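Local coordinates for protein predicted component of a thermophile-specific DNA repair system, contains a RAMP domain (Methanopyrus kandleri, PDB 4N0L) that binds RNA as a Csm3 protein of type III-A CRISPR antiviral defence, has an RRM-like fold, binds a zinc ion and may act as an endonuclease, at residues L16-I22 and E216-K220; G32-V38 and I257-T261; L238-K243 and L340-V344; Y316-I320 and V343-P348. One frame throughout, in Å; residues are numbered along the deposited sequence.

Contact 1: L16-I22 and E216-K220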
loop_
_atom_site.group_PDB
_atom_site.type_symbol
_atom_site.label_atom_id
_atom_site.label_comp_id
_atom_site.label_asym_id
_atom_site.label_seq_id
_atom_site.Cartn_x
_atom_site.Cartn_y
_atom_site.Cartn_z
ATOM N N LEU A 16 10.673 -9.511 9.888
ATOM C CA LEU A 16 9.795 -9.666 11.043
ATOM C C LEU A 16 10.538 -9.363 12.341
ATOM O O LEU A 16 11.579 -9.955 12.617
ATOM C CB LEU A 16 9.214 -11.080 11.096
ATOM C CG LEU A 16 8.196 -11.441 10.014
ATOM C CD1 LEU A 16 8.261 -12.922 9.705
ATOM C CD2 LEU A 16 6.791 -11.046 10.442
ATOM N N ARG A 17 9.999 -8.442 13.135
ATOM C CA ARG A 17 10.556 -8.152 14.452
ATOM C C ARG A 17 10.049 -9.170 15.465
ATOM O O ARG A 17 10.666 -9.382 16.507
ATOM C CB ARG A 17 10.211 -6.731 14.905
ATOM C CG ARG A 17 10.523 -5.652 13.883
ATOM C CD ARG A 17 10.749 -4.296 14.543
ATOM N NE ARG A 17 9.517 -3.716 15.073
ATOM C CZ ARG A 17 9.097 -3.863 16.326
ATOM N NH1 ARG A 17 9.816 -4.566 17.191
ATOM N NH2 ARG A 17 7.962 -3.300 16.717
ATOM N N THR A 18 8.912 -9.787 15.158
ATOM C CA THR A 18 8.372 -10.860 15.984
ATOM C C THR A 18 8.071 -12.076 15.122
ATOM O O THR A 18 7.793 -11.947 13.931
ATOM C CB THR A 18 7.080 -10.437 16.721
ATOM O OG1 THR A 18 6.082 -10.050 15.766
ATOM C CG2 THR A 18 7.353 -9.277 17.667
ATOM N N GLY A 19 8.119 -13.258 15.725
ATOM C CA GLY A 19 7.732 -14.463 15.019
ATOM C C GLY A 19 6.223 -14.557 14.941
ATOM O O GLY A 19 5.519 -13.889 15.698
ATOM N N THR A 20 5.717 -15.380 14.028
ATOM C CA THR A 20 4.272 -15.547 13.880
ATOM C C THR A 20 3.877 -16.999 13.655
ATOM O O THR A 20 4.693 -17.824 13.242
ATOM C CB THR A 20 3.699 -14.722 12.694
ATOM O OG1 THR A 20 4.208 -15.237 11.457
ATOM C CG2 THR A 20 4.048 -13.246 12.815
ATOM N N ARG A 21 2.614 -17.299 13.935
ATOM C CA ARG A 21 2.003 -18.549 13.503
ATOM C C ARG A 21 1.813 -18.527 11.987
ATOM O O ARG A 21 1.959 -17.483 11.352
ATOM C CB ARG A 21 0.664 -18.765 14.218
ATOM C CG ARG A 21 -0.499 -17.986 13.601
ATOM C CD ARG A 21 -1.878 -18.491 14.036
ATOM N NE ARG A 21 -2.077 -19.914 13.775
ATOM C CZ ARG A 21 -2.003 -20.869 14.697
ATOM N NH1 ARG A 21 -1.729 -20.563 15.958
ATOM N NH2 ARG A 21 -2.203 -22.135 14.355
ATOM N N ILE A 22 1.506 -19.684 11.410
ATOM C CA ILE A 22 1.237 -19.772 9.980
ATOM C C ILE A 22 -0.245 -20.020 9.734
ATOM O O ILE A 22 -0.777 -21.066 10.111
ATOM C CB ILE A 22 2.067 -20.881 9.312
ATOM C CG1 ILE A 22 3.560 -20.598 9.481
ATOM C CG2 ILE A 22 1.716 -20.990 7.835
ATOM C CD1 ILE A 22 4.455 -21.708 8.972
ATOM N N GLU A 216 4.051 -25.378 13.091
ATOM C CA GLU A 216 5.264 -24.667 12.704
ATOM C C GLU A 216 5.016 -23.168 12.657
ATOM O O GLU A 216 3.916 -22.713 12.347
ATOM C CB GLU A 216 5.775 -25.156 11.349
ATOM C CG GLU A 216 6.408 -26.534 11.381
ATOM C CD GLU A 216 6.970 -26.959 10.041
ATOM O OE1 GLU A 216 6.791 -26.205 9.067
ATOM O OE2 GLU A 216 7.553 -28.063 9.950
ATOM N N ARG A 217 6.067 -22.410 12.939
ATOM C CA ARG A 217 5.993 -20.963 13.058
ATOM C C ARG A 217 7.043 -20.296 12.184
ATOM O O ARG A 217 7.987 -20.944 11.736
ATOM C CB ARG A 217 6.187 -20.561 14.514
ATOM C CG ARG A 217 5.050 -20.972 15.414
ATOM C CD ARG A 217 5.328 -20.536 16.830
ATOM N NE ARG A 217 5.351 -19.086 16.959
ATOM C CZ ARG A 217 4.259 -18.341 17.078
ATOM N NH1 ARG A 217 3.065 -18.919 17.068
ATOM N NH2 ARG A 217 4.362 -17.027 17.199
ATOM N N VAL A 218 6.869 -19.006 11.927
ATOM C CA VAL A 218 7.881 -18.234 11.216
ATOM C C VAL A 218 8.748 -17.507 12.242
ATOM O O VAL A 218 8.253 -16.649 12.967
ATOM C CB VAL A 218 7.248 -17.216 10.250
ATOM C CG1 VAL A 218 8.324 -16.504 9.452
ATOM C CG2 VAL A 218 6.273 -17.914 9.323
ATOM N N PRO A 219 10.042 -17.859 12.318
ATOM C CA PRO A 219 10.927 -17.285 13.341
ATOM C C PRO A 219 11.113 -15.781 13.199
ATOM O O PRO A 219 11.033 -15.242 12.096
ATOM C CB PRO A 219 12.260 -18.008 13.108
ATOM C CG PRO A 219 11.917 -19.226 12.324
ATOM C CD PRO A 219 10.725 -18.871 11.495
ATOM N N LYS A 220 11.351 -15.114 14.323
ATOM C CA LYS A 220 11.698 -13.700 14.323
ATOM C C LYS A 220 13.002 -13.504 13.549
ATOM O O LYS A 220 13.912 -14.324 13.648
ATOM C CB LYS A 220 11.818 -13.187 15.761
ATOM C CG LYS A 220 12.730 -11.997 15.955
ATOM C CD LYS A 220 12.830 -11.628 17.422
ATOM C CE LYS A 220 13.819 -10.499 17.634
ATOM N NZ LYS A 220 13.748 -9.953 19.018
#

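Contact 2: G32-V38 and I257-T261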
loop_
_atom_site.group_PDB
_atom_site.type_symbol
_atom_site.label_atom_id
_atom_site.label_comp_id
_atom_site.label_asym_id
_atom_site.label_seq_id
_atom_site.Cartn_x
_atom_site.Cartn_y
_atom_site.Cartn_z
ATOM N N GLY A 32 -14.274 -13.936 14.692
ATOM C CA GLY A 32 -13.792 -12.635 14.259
ATOM C C GLY A 32 -12.557 -12.154 14.997
ATOM O O GLY A 32 -12.417 -10.962 15.273
ATOM N N GLY A 33 -11.659 -13.082 15.317
ATOM C CA GLY A 33 -10.481 -12.767 16.106
ATOM C C GLY A 33 -9.233 -12.480 15.287
ATOM O O GLY A 33 -9.120 -11.420 14.674
ATOM N N LEU A 34 -8.307 -13.434 15.263
ATOM C CA LEU A 34 -6.993 -13.244 14.648
ATOM C C LEU A 34 -7.041 -13.135 13.127
ATOM O O LEU A 34 -7.432 -14.077 12.441
ATOM C CB LEU A 34 -6.053 -14.395 15.024
ATOM C CG LEU A 34 -4.609 -14.343 14.509
ATOM C CD1 LEU A 34 -4.013 -12.955 14.701
ATOM C CD2 LEU A 34 -3.758 -15.377 15.221
ATOM N N ASP A 35 -6.660 -11.970 12.610
ATOM C CA ASP A 35 -6.379 -11.810 11.188
ATOM C C ASP A 35 -4.875 -11.944 10.941
ATOM O O ASP A 35 -4.103 -11.055 11.301
ATOM C CB ASP A 35 -6.888 -10.458 10.683
ATOM C CG ASP A 35 -6.380 -10.121 9.288
ATOM O OD1 ASP A 35 -6.269 -11.041 8.449
ATOM O OD2 ASP A 35 -6.084 -8.933 9.032
ATOM N N ASN A 36 -4.456 -13.059 10.348
ATOM C CA ASN A 36 -3.034 -13.294 10.086
ATOM C C ASN A 36 -2.757 -13.543 8.606
ATOM O O ASN A 36 -3.140 -14.579 8.065
ATOM C CB ASN A 36 -2.519 -14.471 10.920
ATOM C CG ASN A 36 -1.049 -14.772 10.663
ATOM O OD1 ASN A 36 -0.282 -13.896 10.260
ATOM N ND2 ASN A 36 -0.648 -16.018 10.907
ATOM N N PRO A 37 -2.078 -12.589 7.949
ATOM C CA PRO A 37 -1.804 -12.642 6.509
ATOM C C PRO A 37 -0.721 -13.651 6.137
ATOM O O PRO A 37 -0.634 -14.054 4.975
ATOM C CB PRO A 37 -1.339 -11.219 6.195
ATOM C CG PRO A 37 -0.703 -10.761 7.462
ATOM C CD PRO A 37 -1.516 -11.375 8.571
ATOM N N VAL A 38 0.089 -14.055 7.111
ATOM C CA VAL A 38 1.137 -15.037 6.864
ATOM C C VAL A 38 0.515 -16.411 6.665
ATOM O O VAL A 38 -0.055 -16.986 7.591
ATOM C CB VAL A 38 2.155 -15.093 8.018
ATOM C CG1 VAL A 38 3.204 -16.161 7.747
ATOM C CG2 VAL A 38 2.811 -13.736 8.211
ATOM N N ILE A 257 1.338 -6.331 10.320
ATOM C CA ILE A 257 0.760 -6.767 9.049
ATOM C C ILE A 257 -0.586 -7.443 9.265
ATOM O O ILE A 257 -1.377 -7.588 8.334
ATOM C CB ILE A 257 1.687 -7.740 8.293
ATOM C CG1 ILE A 257 2.069 -8.914 9.198
ATOM C CG2 ILE A 257 2.932 -7.029 7.800
ATOM C CD1 ILE A 257 2.976 -9.928 8.533
ATOM N N GLY A 258 -0.828 -7.867 10.499
ATOM C CA GLY A 258 -2.091 -8.470 10.872
ATOM C C GLY A 258 -2.502 -7.935 12.226
ATOM O O GLY A 258 -1.898 -6.989 12.734
ATOM N N HIS A 259 -3.525 -8.540 12.819
ATOM C CA HIS A 259 -3.992 -8.103 14.127
ATOM C C HIS A 259 -4.826 -9.176 14.807
ATOM O O HIS A 259 -5.464 -9.999 14.149
ATOM C CB HIS A 259 -4.810 -6.812 14.008
ATOM C CG HIS A 259 -6.082 -6.972 13.236
ATOM N ND1 HIS A 259 -7.257 -7.401 13.817
ATOM C CD2 HIS A 259 -6.365 -6.767 11.928
ATOM C CE1 HIS A 259 -8.208 -7.449 12.901
ATOM N NE2 HIS A 259 -7.692 -7.070 11.745
ATOM N N SER A 260 -4.802 -9.168 16.133
ATOM C CA SER A 260 -5.751 -9.940 16.918
ATOM C C SER A 260 -6.916 -9.025 17.268
ATOM O O SER A 260 -7.044 -7.939 16.704
ATOM C CB SER A 260 -5.093 -10.513 18.176
ATOM O OG SER A 260 -4.580 -9.482 19.002
ATOM N N THR A 261 -7.778 -9.468 18.175
ATOM C CA THR A 261 -8.855 -8.619 18.670
ATOM C C THR A 261 -8.308 -7.363 19.354
ATOM O O THR A 261 -8.809 -6.258 19.139
ATOM C CB THR A 261 -9.758 -9.379 19.658
ATOM O OG1 THR A 261 -10.198 -10.607 19.063
ATOM C CG2 THR A 261 -10.963 -8.532 20.042
HETATM O O HOH W 1 -3.912 -8.469 7.334
#

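Contact 3: L238-K243 and L340-V344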
loop_
_atom_site.group_PDB
_atom_site.type_symbol
_atom_site.label_atom_id
_atom_site.label_comp_id
_atom_site.label_asym_id
_atom_site.label_seq_id
_atom_site.Cartn_x
_atom_site.Cartn_y
_atom_site.Cartn_z
ATOM N N LEU A 238 2.410 12.840 -7.836
ATOM C CA LEU A 238 3.482 11.855 -7.728
ATOM C C LEU A 238 4.132 11.828 -6.344
ATOM O O LEU A 238 4.177 10.785 -5.689
ATOM C CB LEU A 238 4.550 12.125 -8.790
ATOM C CG LEU A 238 5.871 11.373 -8.626
ATOM C CD1 LEU A 238 5.626 9.879 -8.744
ATOM C CD2 LEU A 238 6.893 11.836 -9.651
ATOM N N GLU A 239 4.636 12.976 -5.904
ATOM C CA GLU A 239 5.323 13.056 -4.621
ATOM C C GLU A 239 4.367 12.782 -3.467
ATOM O O GLU A 239 4.721 12.094 -2.508
ATOM C CB GLU A 239 5.985 14.422 -4.442
ATOM C CG GLU A 239 6.635 14.599 -3.083
ATOM C CD GLU A 239 7.605 15.757 -3.045
ATOM O OE1 GLU A 239 7.570 16.596 -3.969
ATOM O OE2 GLU A 239 8.410 15.824 -2.093
ATOM N N SER A 240 3.158 13.329 -3.565
ATOM C CA SER A 240 2.148 13.141 -2.534
ATOM C C SER A 240 1.804 11.664 -2.369
ATOM O O SER A 240 1.668 11.176 -1.246
ATOM C CB SER A 240 0.886 13.941 -2.863
ATOM O OG SER A 240 0.739 15.044 -1.983
ATOM N N ASP A 241 1.679 10.958 -3.490
ATOM C CA ASP A 241 1.371 9.532 -3.466
ATOM C C ASP A 241 2.474 8.744 -2.764
ATOM O O ASP A 241 2.195 7.867 -1.944
ATOM C CB ASP A 241 1.179 8.992 -4.885
ATOM C CG ASP A 241 -0.189 9.321 -5.461
ATOM O OD1 ASP A 241 -1.013 9.940 -4.754
ATOM O OD2 ASP A 241 -0.439 8.947 -6.628
ATOM N N LEU A 242 3.722 9.067 -3.090
ATOM C CA LEU A 242 4.871 8.403 -2.489
ATOM C C LEU A 242 4.893 8.612 -0.981
ATOM O O LEU A 242 5.185 7.686 -0.224
ATOM C CB LEU A 242 6.173 8.909 -3.111
ATOM C CG LEU A 242 6.392 8.545 -4.580
ATOM C CD1 LEU A 242 7.752 9.028 -5.058
ATOM C CD2 LEU A 242 6.234 7.047 -4.802
ATOM N N LYS A 243 4.584 9.832 -0.555
ATOM C CA LYS A 243 4.493 10.153 0.864
ATOM C C LYS A 243 3.463 9.286 1.569
ATOM O O LYS A 243 3.726 8.736 2.637
ATOM C CB LYS A 243 4.149 11.632 1.061
ATOM C CG LYS A 243 4.267 12.099 2.504
ATOM C CD LYS A 243 3.170 13.087 2.863
ATOM C CE LYS A 243 3.231 14.321 1.982
ATOM N NZ LYS A 243 2.011 15.160 2.118
ATOM N N LEU A 340 11.876 13.011 0.501
ATOM C CA LEU A 340 11.116 12.845 -0.735
ATOM C C LEU A 340 11.304 13.998 -1.716
ATOM O O LEU A 340 11.284 13.788 -2.929
ATOM C CB LEU A 340 9.630 12.682 -0.431
ATOM C CG LEU A 340 9.149 11.242 -0.295
ATOM C CD1 LEU A 340 7.644 11.222 -0.229
ATOM C CD2 LEU A 340 9.650 10.394 -1.454
ATOM N N ASP A 341 11.472 15.208 -1.192
ATOM C CA ASP A 341 11.798 16.361 -2.025
ATOM C C ASP A 341 13.066 16.056 -2.802
ATOM O O ASP A 341 13.137 16.233 -4.018
ATOM C CB ASP A 341 11.985 17.619 -1.177
ATOM C CG ASP A 341 10.673 18.179 -0.665
ATOM O OD1 ASP A 341 9.620 17.860 -1.254
ATOM O OD2 ASP A 341 10.696 18.937 0.327
ATOM N N GLU A 342 14.064 15.590 -2.063
ATOM C CA GLU A 342 15.352 15.199 -2.609
ATOM C C GLU A 342 15.203 14.086 -3.651
ATOM O O GLU A 342 15.793 14.151 -4.729
ATOM C CB GLU A 342 16.257 14.759 -1.459
ATOM C CG GLU A 342 17.713 14.558 -1.790
ATOM C CD GLU A 342 18.590 14.766 -0.567
ATOM O OE1 GLU A 342 19.825 14.862 -0.717
ATOM O OE2 GLU A 342 18.035 14.837 0.550
ATOM N N VAL A 343 14.403 13.074 -3.324
ATOM C CA VAL A 343 14.180 11.932 -4.212
ATOM C C VAL A 343 13.480 12.307 -5.520
ATOM O O VAL A 343 13.969 11.996 -6.606
ATOM C CB VAL A 343 13.354 10.832 -3.511
ATOM C CG1 VAL A 343 12.899 9.789 -4.516
ATOM C CG2 VAL A 343 14.171 10.182 -2.415
ATOM N N VAL A 344 12.331 12.969 -5.408
ATOM C CA VAL A 344 11.514 13.316 -6.570
ATOM C C VAL A 344 12.276 14.230 -7.534
ATOM O O VAL A 344 12.084 14.167 -8.751
ATOM C CB VAL A 344 10.187 13.985 -6.133
ATOM C CG1 VAL A 344 9.403 14.491 -7.333
ATOM C CG2 VAL A 344 9.347 13.006 -5.327
#

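Contact 4: Y316-I320 and V343-P348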
loop_
_atom_site.group_PDB
_atom_site.type_symbol
_atom_site.label_atom_id
_atom_site.label_comp_id
_atom_site.label_asym_id
_atom_site.label_seq_id
_atom_site.Cartn_x
_atom_site.Cartn_y
_atom_site.Cartn_z
ATOM N N TYR A 316 16.475 -0.105 -15.435
ATOM C CA TYR A 316 15.597 1.021 -15.166
ATOM C C TYR A 316 16.148 2.279 -15.819
ATOM O O TYR A 316 17.271 2.283 -16.325
ATOM C CB TYR A 316 15.432 1.231 -13.660
ATOM C CG TYR A 316 14.895 0.022 -12.931
ATOM C CD1 TYR A 316 13.529 -0.225 -12.869
ATOM C CD2 TYR A 316 15.752 -0.867 -12.294
ATOM C CE1 TYR A 316 13.032 -1.329 -12.200
ATOM C CE2 TYR A 316 15.265 -1.972 -11.623
ATOM C CZ TYR A 316 13.904 -2.197 -11.578
ATOM O OH TYR A 316 13.416 -3.295 -10.909
ATOM N N GLU A 317 15.361 3.348 -15.804
ATOM C CA GLU A 317 15.828 4.626 -16.316
ATOM C C GLU A 317 16.690 5.309 -15.268
ATOM O O GLU A 317 17.803 5.751 -15.552
ATOM C CB GLU A 317 14.651 5.518 -16.705
ATOM C CG GLU A 317 15.056 6.874 -17.252
ATOM C CD GLU A 317 13.865 7.699 -17.692
ATOM O OE1 GLU A 317 14.055 8.888 -18.022
ATOM O OE2 GLU A 317 12.739 7.157 -17.710
ATOM N N ILE A 318 16.168 5.383 -14.050
ATOM C CA ILE A 318 16.876 5.998 -12.937
ATOM C C ILE A 318 16.666 5.176 -11.671
ATOM O O ILE A 318 15.539 4.813 -11.338
ATOM C CB ILE A 318 16.414 7.449 -12.703
ATOM C CG1 ILE A 318 16.917 8.353 -13.830
ATOM C CG2 ILE A 318 16.906 7.963 -11.361
ATOM C CD1 ILE A 318 16.481 9.794 -13.708
ATOM N N VAL A 319 17.759 4.879 -10.977
ATOM C CA VAL A 319 17.696 4.142 -9.721
ATOM C C VAL A 319 18.114 5.035 -8.559
ATOM O O VAL A 319 19.243 5.526 -8.522
ATOM C CB VAL A 319 18.598 2.891 -9.750
ATOM C CG1 VAL A 319 18.694 2.262 -8.364
ATOM C CG2 VAL A 319 18.081 1.882 -10.769
ATOM N N ILE A 320 17.199 5.255 -7.622
ATOM C CA ILE A 320 17.511 6.026 -6.423
ATOM C C ILE A 320 17.805 5.081 -5.266
ATOM O O ILE A 320 16.902 4.426 -4.744
ATOM C CB ILE A 320 16.358 6.962 -6.017
ATOM C CG1 ILE A 320 15.890 7.801 -7.209
ATOM C CG2 ILE A 320 16.782 7.847 -4.849
ATOM C CD1 ILE A 320 16.964 8.691 -7.784
ATOM N N VAL A 343 14.403 13.074 -3.324
ATOM C CA VAL A 343 14.180 11.932 -4.212
ATOM C C VAL A 343 13.480 12.307 -5.520
ATOM O O VAL A 343 13.969 11.996 -6.606
ATOM C CB VAL A 343 13.354 10.832 -3.511
ATOM C CG1 VAL A 343 12.899 9.789 -4.516
ATOM C CG2 VAL A 343 14.171 10.182 -2.415
ATOM N N VAL A 344 12.331 12.969 -5.408
ATOM C CA VAL A 344 11.514 13.316 -6.570
ATOM C C VAL A 344 12.276 14.230 -7.534
ATOM O O VAL A 344 12.084 14.167 -8.751
ATOM C CB VAL A 344 10.187 13.985 -6.133
ATOM C CG1 VAL A 344 9.403 14.491 -7.333
ATOM C CG2 VAL A 344 9.347 13.006 -5.327
ATOM N N GLY A 345 13.156 15.061 -6.984
ATOM C CA GLY A 345 14.010 15.922 -7.784
ATOM C C GLY A 345 14.870 15.161 -8.777
ATOM O O GLY A 345 15.228 15.690 -9.829
ATOM N N GLU A 346 15.206 13.918 -8.442
ATOM C CA GLU A 346 16.086 13.112 -9.280
ATOM C C GLU A 346 15.311 12.208 -10.240
ATOM O O GLU A 346 15.907 11.548 -11.091
ATOM C CB GLU A 346 17.011 12.259 -8.408
ATOM C CG GLU A 346 17.926 13.048 -7.480
ATOM C CD GLU A 346 18.824 14.023 -8.221
ATOM O OE1 GLU A 346 19.269 13.695 -9.342
ATOM O OE2 GLU A 346 19.091 15.115 -7.677
ATOM N N LEU A 347 13.987 12.186 -10.113
ATOM C CA LEU A 347 13.158 11.299 -10.929
ATOM C C LEU A 347 12.825 11.932 -12.279
ATOM O O LEU A 347 12.854 13.154 -12.413
ATOM C CB LEU A 347 11.870 10.933 -10.184
ATOM C CG LEU A 347 12.049 10.003 -8.981
ATOM C CD1 LEU A 347 10.785 9.956 -8.132
ATOM C CD2 LEU A 347 12.468 8.608 -9.424
ATOM N N PRO A 348 12.517 11.102 -13.290
ATOM C CA PRO A 348 12.229 11.648 -14.622
ATOM C C PRO A 348 10.808 12.192 -14.774
ATOM O O PRO A 348 10.186 11.989 -15.817
ATOM C CB PRO A 348 12.439 10.439 -15.536
ATOM C CG PRO A 348 12.073 9.278 -14.678
ATOM C CD PRO A 348 12.600 9.629 -13.313
#

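Contact 1: L16-I22 and E216-K220
Val218 is overlapped from two sides: CG1 meets Leu16 CD1 at 3.6 Å, and CG2 packs against Ile22 CG1 at 3.8 Å, each neighbour crossing the valine at about a right angle. Thr20 lies alongside it, pointing the same way, with OG1 near Val218 CB. With CG1 anti to the backbone N (chi1 -176°), the two methyls of Val218 split between the leucine and the isoleucine. Phe188 of helix 181-191 and Phe224 of strand 223-231 also touch this valine. The backbones of Thr20 and Val218 form an antiparallel hydrogen-bonded pair. Thr20 N donates to Val218 O at 3.0 Å, and Val218 N to Thr20 O at 2.8 Å with a fairly straight N-H...O angle of 164°. This pair holds a short, weakly bonded two-stranded ribbon, made where the chain runs on from strand 7-16 and where it approaches strand 223-231, neighbouring strands of the antiparallel sheet of the RRM-like RAMP core. Val218, Thr20 and Leu16 are buried, whereas Arg217 and Lys220 are exposed. The Arg217 chain bends at chi3 (66°), which folds its guanidinium back over the backbone: Thr20 C and Arg21 N lie over one face, offset toward its rim, and NH1 stands 3.6 Å from Arg21 N. Arg21 N itself is hydrogen-bonded to Tyr265 OH. Lys220 extends its aliphatic chain along the Arg17 carbonyl, CD coming within 3.3 Å of Arg17 O. Thr20 OG1 donates to Arg21 O at 3.2 Å from a position tilted out of the carbonyl plane.

Contact 2: G32-V38 and I257-T261
Asp35 and His259 meet through both backbone and side chain. Their main chains form a single antiparallel hydrogen-bonded bridge: Asp35 N donates a hydrogen bond to His259 O at 2.8 Å, and His259 N returns one to Asp35 O at 3.0 Å. Asp35 CB sits over one face of the imidazole, 3.9 Å from the His259 ring centroid, a CH-pi contact. The carboxylate plane is turned 71° from the ring, and OD2 takes a hydrogen bond from a water that also donates to Ile257 O. The ring's rotation is fixed by ND1, which donates in the ring plane to Ser260 O at 2.9 Å. Leu34 curls its CD1 back to 3.3 Å from His259 O. Beyond the bridge, Gly258 CA makes a CA-H...O contact with Asp35 O at 3.3 Å. Pro37 lays CG on Ile257 CG1 at 3.8 Å, and Val38 CG2 meets Ile257 CD1 further along. The loop is shaped by Asn36, whose OD1 accepts from Val38 N and whose ND2 is hydrogen-bonded to Gly23 O and Arg21 O. Ser53, Leu54 and Arg57 of helix 51-69 touch Pro37, Ile257 and His259 respectively. The arrangement is an isolated beta bridge followed by an Asx turn, tying the loop after helix 26-31 to the edge of the two-stranded ribbon 258-259/264-265.

Contact 3: L238-K243 and L340-V344
Leu340 and Val344, one turn apart on helix 340-345, are the bumps that enter the surface of helix 238-255. Leu340 pushes CD1 in beside the backbone where Leu242 gives way to Lys243, 3.4 Å from Lys243 N, with the CB atoms of both residues also close by: Leu242 CB lies 4.0 Å and Lys243 CB 3.7 Å from this methyl. Val344 sets CG2 between Glu239 and Leu242, 3.8 Å from Glu239 CB and 4.3 Å from Leu242 CD1, while its CG1 meets Leu238 CD2 more loosely. The hollow for Val344 is thus walled by Leu238, Glu239 and Leu242. The short helical segments run 130° apart, with their axes approaching to 10.4 Å. Trp349 also touches Leu238, joining the C-terminal tail to this packing.

Glu239 flanks the two bumps. Its chain is drawn out almost straight (chi1 176°) and brings the carboxylate to Asp341, the two carboxylate planes being almost perpendicular. Glu239 OE2 and Asp341 OD1 are only 2.5 Å apart, a spacing consistent with one of the two acids being protonated beside an otherwise apolar helix-helix seam.

Contact 4: Y316-I320 and V343-P348
Ile320, Pro348 and Ile318 bury the most surface here, where strand 318-321, an edge strand of the antiparallel sheet in the RRM-like core, is covered by residues 343-348. Ile320 points toward that segment and divides its branches among three residues. Its side chain crosses Glu346 at about a right angle, CD1 lying 3.6 Å from Glu346 CB; CG1 lies 4.2 Å from Leu347 CD2; and CG2 faces Val343 CG2 at 4.3 Å. Trp336 of helix 333-338 touches both Ile320 and Val343. Ile318, two residues back on the same side of the strand, has CG1 anti to its carbonyl carbon (chi1 -71°), which carries CD1 to Glu346 and Pro348: the methyl lies 3.2 Å from Glu346 O and approaches Pro348 CD head on at 3.9 Å. Glu317 and Ile318 both face Ala277 of strand 268-278 in a classic beta bulge, and the extra residue lets Glu317 as well as Ile318 point toward 343-348. The extended Glu317 chain slides past Pro348 in the opposite direction. Glu317 OE2 is hydrogen-bonded to Ser279 OG, while Glu317 OE1 rests 3.3 Å from Pro348 CB.

The four contacts form two pairs well separated in space. Contacts 1 and 2, with centres about 13 Å apart, touch directly: Arg21 and Asn36 link them, and Val38 packs on Thr20 and Val218. Their segments alternate along the sequence, and both contacts lie beyond one end of the central sheet. Contacts 3 and 4, about 11 Å between centres, share Val343 and Val344, so helix 340-345 bridges helix 238-255 and edge strand 318-321. The pairs are 31 to 36 Å apart between centres. Helix 238-255 leads from contact 3 to strand 258-259 of contact 2, linking the two pairs, while the C-terminal helix packs on helix 238-255 and on strand 318-321 of the central sheet.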